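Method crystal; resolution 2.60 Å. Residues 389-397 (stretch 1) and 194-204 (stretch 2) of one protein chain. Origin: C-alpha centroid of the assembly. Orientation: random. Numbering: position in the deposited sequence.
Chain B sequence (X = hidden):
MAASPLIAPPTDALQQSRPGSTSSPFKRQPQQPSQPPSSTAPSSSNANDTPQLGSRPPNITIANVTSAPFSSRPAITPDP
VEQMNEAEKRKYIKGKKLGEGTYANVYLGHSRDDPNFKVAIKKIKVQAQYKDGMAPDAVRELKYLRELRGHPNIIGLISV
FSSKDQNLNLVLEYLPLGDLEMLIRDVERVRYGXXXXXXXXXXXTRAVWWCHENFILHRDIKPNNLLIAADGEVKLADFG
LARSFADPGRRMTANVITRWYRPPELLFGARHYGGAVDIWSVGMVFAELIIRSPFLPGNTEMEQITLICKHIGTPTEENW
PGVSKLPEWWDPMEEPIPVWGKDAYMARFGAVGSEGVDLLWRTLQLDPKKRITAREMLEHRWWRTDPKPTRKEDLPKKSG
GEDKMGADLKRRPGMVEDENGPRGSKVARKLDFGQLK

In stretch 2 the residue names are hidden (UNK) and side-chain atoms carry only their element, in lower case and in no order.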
# COMPACT_ATOMS: atom_id res chain seq x y z
N PRO B 389 30.96 -13.06 1.63
CA PRO B 389 30.16 -13.11 0.40
C PRO B 389 30.86 -12.45 -0.77
O PRO B 389 31.69 -11.55 -0.61
CB PRO B 389 28.88 -12.36 0.78
CG PRO B 389 29.29 -11.46 1.90
CD PRO B 389 30.35 -12.20 2.66
N THR B 390 30.50 -12.90 -1.97
CA THR B 390 31.10 -12.38 -3.18
C THR B 390 30.63 -10.95 -3.44
O THR B 390 29.49 -10.58 -3.14
CB THR B 390 30.73 -13.26 -4.38
OG1 THR B 390 31.06 -14.62 -4.09
CG2 THR B 390 31.48 -12.81 -5.62
N ARG B 391 31.53 -10.15 -3.99
CA ARG B 391 31.18 -8.79 -4.39
C ARG B 391 30.27 -8.84 -5.62
O ARG B 391 30.51 -9.62 -6.55
CB ARG B 391 32.44 -7.98 -4.68
CG ARG B 391 32.20 -6.49 -4.84
CD ARG B 391 33.52 -5.73 -4.91
NE ARG B 391 34.37 -6.19 -6.01
CZ ARG B 391 34.52 -5.57 -7.18
NH1 ARG B 391 33.87 -4.43 -7.43
NH2 ARG B 391 35.32 -6.08 -8.10
N LYS B 392 29.24 -8.00 -5.61
CA LYS B 392 28.24 -8.06 -6.68
C LYS B 392 28.87 -7.90 -8.05
O LYS B 392 28.37 -8.47 -9.03
CB LYS B 392 27.18 -6.98 -6.46
CG LYS B 392 27.75 -5.60 -6.17
CD LYS B 392 26.72 -4.51 -6.43
CE LYS B 392 27.15 -3.18 -5.83
NZ LYS B 392 26.01 -2.24 -5.71
N GLU B 393 29.97 -7.16 -8.15
CA GLU B 393 30.64 -7.01 -9.44
C GLU B 393 31.27 -8.31 -9.91
O GLU B 393 31.53 -8.46 -11.11
CB GLU B 393 31.71 -5.92 -9.35
CG GLU B 393 31.18 -4.49 -9.50
CD GLU B 393 30.38 -4.03 -8.30
OE1 GLU B 393 29.36 -3.32 -8.49
OE2 GLU B 393 30.75 -4.38 -7.15
N ASP B 394 31.52 -9.25 -9.00
CA ASP B 394 32.13 -10.53 -9.35
C ASP B 394 31.13 -11.67 -9.42
O ASP B 394 31.54 -12.82 -9.62
CB ASP B 394 33.23 -10.88 -8.34
CG ASP B 394 34.45 -9.97 -8.46
OD1 ASP B 394 34.33 -8.90 -9.08
OD2 ASP B 394 35.51 -10.34 -7.92
N LEU B 395 29.84 -11.39 -9.26
CA LEU B 395 28.85 -12.45 -9.28
C LEU B 395 28.71 -13.01 -10.69
O LEU B 395 28.98 -12.33 -11.68
CB LEU B 395 27.50 -11.94 -8.78
CG LEU B 395 27.34 -11.79 -7.27
CD1 LEU B 395 26.05 -11.07 -6.93
CD2 LEU B 395 27.36 -13.16 -6.60
N PRO B 396 28.26 -14.26 -10.82
CA PRO B 396 28.06 -14.84 -12.15
C PRO B 396 27.02 -14.07 -12.95
O PRO B 396 26.00 -13.63 -12.42
CB PRO B 396 27.60 -16.27 -11.86
CG PRO B 396 28.09 -16.56 -10.49
CD PRO B 396 28.07 -15.26 -9.75
N LYS B 397 27.29 -13.92 -14.24
CA LYS B 397 26.36 -13.31 -15.19
C LYS B 397 25.72 -14.39 -16.05
O LYS B 397 26.28 -15.48 -16.23
CB LYS B 397 27.08 -12.30 -16.09
CG LYS B 397 27.17 -10.87 -15.56
CD LYS B 397 27.92 -10.80 -14.23
CE LYS B 397 28.10 -9.36 -13.76
NZ LYS B 397 28.35 -9.25 -12.29
N UNK B 194 29.42 -21.30 -2.83
CA UNK B 194 28.78 -20.91 -1.58
C UNK B 194 28.88 -19.41 -1.33
O UNK B 194 27.93 -18.79 -0.84
c UNK B 194 29.40 -21.69 -0.42
N UNK B 195 30.03 -18.82 -1.64
CA UNK B 195 30.19 -17.38 -1.41
C UNK B 195 29.22 -16.57 -2.25
O UNK B 195 28.79 -15.49 -1.84
c UNK B 195 31.63 -16.96 -1.69
N UNK B 196 28.85 -17.08 -3.43
CA UNK B 196 27.86 -16.39 -4.25
C UNK B 196 26.46 -16.56 -3.68
O UNK B 196 25.66 -15.61 -3.69
c UNK B 196 27.93 -16.91 -5.69
o UNK B 196 29.79 -17.62 -6.99
o UNK B 196 29.86 -15.61 -6.11
c UNK B 196 29.29 -16.70 -6.31
N UNK B 197 26.14 -17.75 -3.18
CA UNK B 197 24.86 -17.95 -2.52
C UNK B 197 24.72 -16.98 -1.36
O UNK B 197 23.66 -16.36 -1.17
c UNK B 197 24.73 -19.42 -2.06
c UNK B 197 24.77 -20.35 -3.27
c UNK B 197 23.44 -19.61 -1.27
c UNK B 197 24.73 -21.83 -2.92
N UNK B 198 25.77 -16.83 -0.56
CA UNK B 198 25.72 -15.92 0.58
C UNK B 198 25.50 -14.48 0.12
O UNK B 198 24.82 -13.70 0.81
c UNK B 198 28.30 -15.33 3.46
c UNK B 198 27.01 -16.03 1.40
n UNK B 198 29.59 -16.82 4.99
c UNK B 198 27.02 -15.17 2.65
c UNK B 198 28.39 -16.70 4.11
N UNK B 199 26.07 -14.10 -1.02
CA UNK B 199 25.87 -12.74 -1.52
C UNK B 199 24.43 -12.52 -1.98
O UNK B 199 23.82 -11.50 -1.67
c UNK B 199 26.84 -12.45 -2.65
N UNK B 200 23.88 -13.48 -2.72
CA UNK B 200 22.49 -13.37 -3.17
C UNK B 200 21.54 -13.38 -1.99
O UNK B 200 20.66 -12.52 -1.87
c UNK B 200 22.17 -14.51 -4.13
c UNK B 200 24.34 -16.92 -8.41
c UNK B 200 23.04 -13.19 -6.16
c UNK B 200 23.84 -17.54 -7.26
c UNK B 200 22.79 -14.36 -5.49
c UNK B 200 23.26 -15.41 -6.34
n UNK B 200 23.62 -13.46 -7.37
c UNK B 200 23.77 -14.81 -7.51
c UNK B 200 24.31 -15.56 -8.55
c UNK B 200 23.30 -16.81 -6.22
N UNK B 201 21.70 -14.35 -1.09
CA UNK B 201 20.80 -14.45 0.06
C UNK B 201 20.84 -13.18 0.91
O UNK B 201 19.82 -12.77 1.47
c UNK B 201 20.80 -17.00 0.28
c UNK B 201 18.48 -17.07 1.78
s UNK B 201 19.02 -17.19 0.08
c UNK B 201 21.18 -15.67 0.90
N UNK B 202 22.01 -12.55 1.01
CA UNK B 202 22.09 -11.28 1.72
C UNK B 202 21.21 -10.22 1.09
O UNK B 202 20.56 -9.44 1.78
N UNK B 203 21.19 -10.17 -0.25
CA UNK B 203 20.33 -9.22 -0.95
C UNK B 203 18.86 -9.54 -0.71
O UNK B 203 18.07 -8.67 -0.33
c UNK B 203 22.05 -8.74 -2.75
c UNK B 203 20.66 -9.24 -2.44
s UNK B 203 22.59 -9.14 -4.41
c UNK B 203 24.21 -8.37 -4.44
N UNK B 204 18.47 -10.80 -0.93
CA UNK B 204 17.08 -11.21 -0.71
C UNK B 204 16.64 -10.93 0.72
O UNK B 204 15.55 -10.39 0.95
c UNK B 204 14.43 -12.55 -1.27
c UNK B 204 15.58 -13.33 -0.67
c UNK B 204 16.92 -12.69 -1.05
c UNK B 204 15.54 -14.78 -1.13

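Position 194 carries a single side-chain carbon, which points away from stretch 1 and makes no contact with it; one carbon and nothing beyond it is Ala 194. Position 195 again has one carbon, set sideways, and this CB is 3.4 Å from OG1 of Thr 390. This is Ala 195, and its backbone does more than its methyl: the carbonyl O of Ala 195 accepts a hydrogen bond from N of Thr 390 at 3.1 Å, with a nearly straight N-H...O angle of 162°. The same O also accepts the helical bond from N of position 199, at 3.2 Å, and lies 3.5 Å from CA of Pro 389 in a CA-H...O contact.

Position 196 has two carbons, the second bearing two oxygens, hence a short carboxylate. One oxygen lies 2.5 Å from OG1 of Thr 390. The residue is Asp 196, and the hydroxyl OG1 of Thr 390 donates to its OD1. Its N, 3.4 Å from the same OG1, is too poorly angled to count as a further bond.

Position 197 shows four carbons, forked at the first with one two-carbon arm, pointing away and making no contact with stretch 1: Ile 197. At position 198 four carbons run in a row to a terminal nitrogen, and the third carbon of the chain lies 3.8 Å from CD of Pro 389. This is Lys 198; its aliphatic part, through CD, serves the contact, while NZ is hydrogen-bonded to a residue just outside the stretches.

Position 199 has one carbon, pointing toward stretch 1. This CB lies 3.3 Å from O of Thr 390, 4.0 Å from CB of Pro 389 and 4.0 Å from CD2 of Leu 395, so a small methyl is closely surrounded. The residue is Ala 199.

At position 200, one carbon leads to fused five- and six-membered rings containing eight carbons and one nitrogen, an indole. Its ring nitrogen is 3.4 Å from CD1 of Leu 395, and a carbon of the six-membered ring is 4.0 Å from CD of Pro 396. This is Trp 200, the two atoms being NE1 and CZ2; the proline approach is oblique. CD2 of Leu 395 sits 4.2 Å from the centroid of the five-membered ring, 28° off its normal, a CH-pi contact over the face.

Position 201, an unbranched chain of two carbons, sulfur and carbon, out of reach, is Met 201. Position 202 has no side-chain atoms and is Gly 202; an ideal CB would find nothing of stretch 1 within 5.5 Å. Position 203 repeats the thioether pattern but points toward stretch 1, its terminal carbon 3.9 Å from CB of Lys 392 and 4.1 Å from CD1 of Leu 395. This is Met 203, extended at chi2 and chi3. Position 204, four carbons forked at the second, out of reach, is Leu 204.

The contact, burying 493 Å² in all, combines two hydrogen bonds from Thr 390 with apolar packing. The bonds fix Thr 390 against Ala 195 and Asp 196, while Leu 395 packs against Ala 199, Trp 200 and Met 203.

Stretch 2, residues 194-204: AADIKAWMGML
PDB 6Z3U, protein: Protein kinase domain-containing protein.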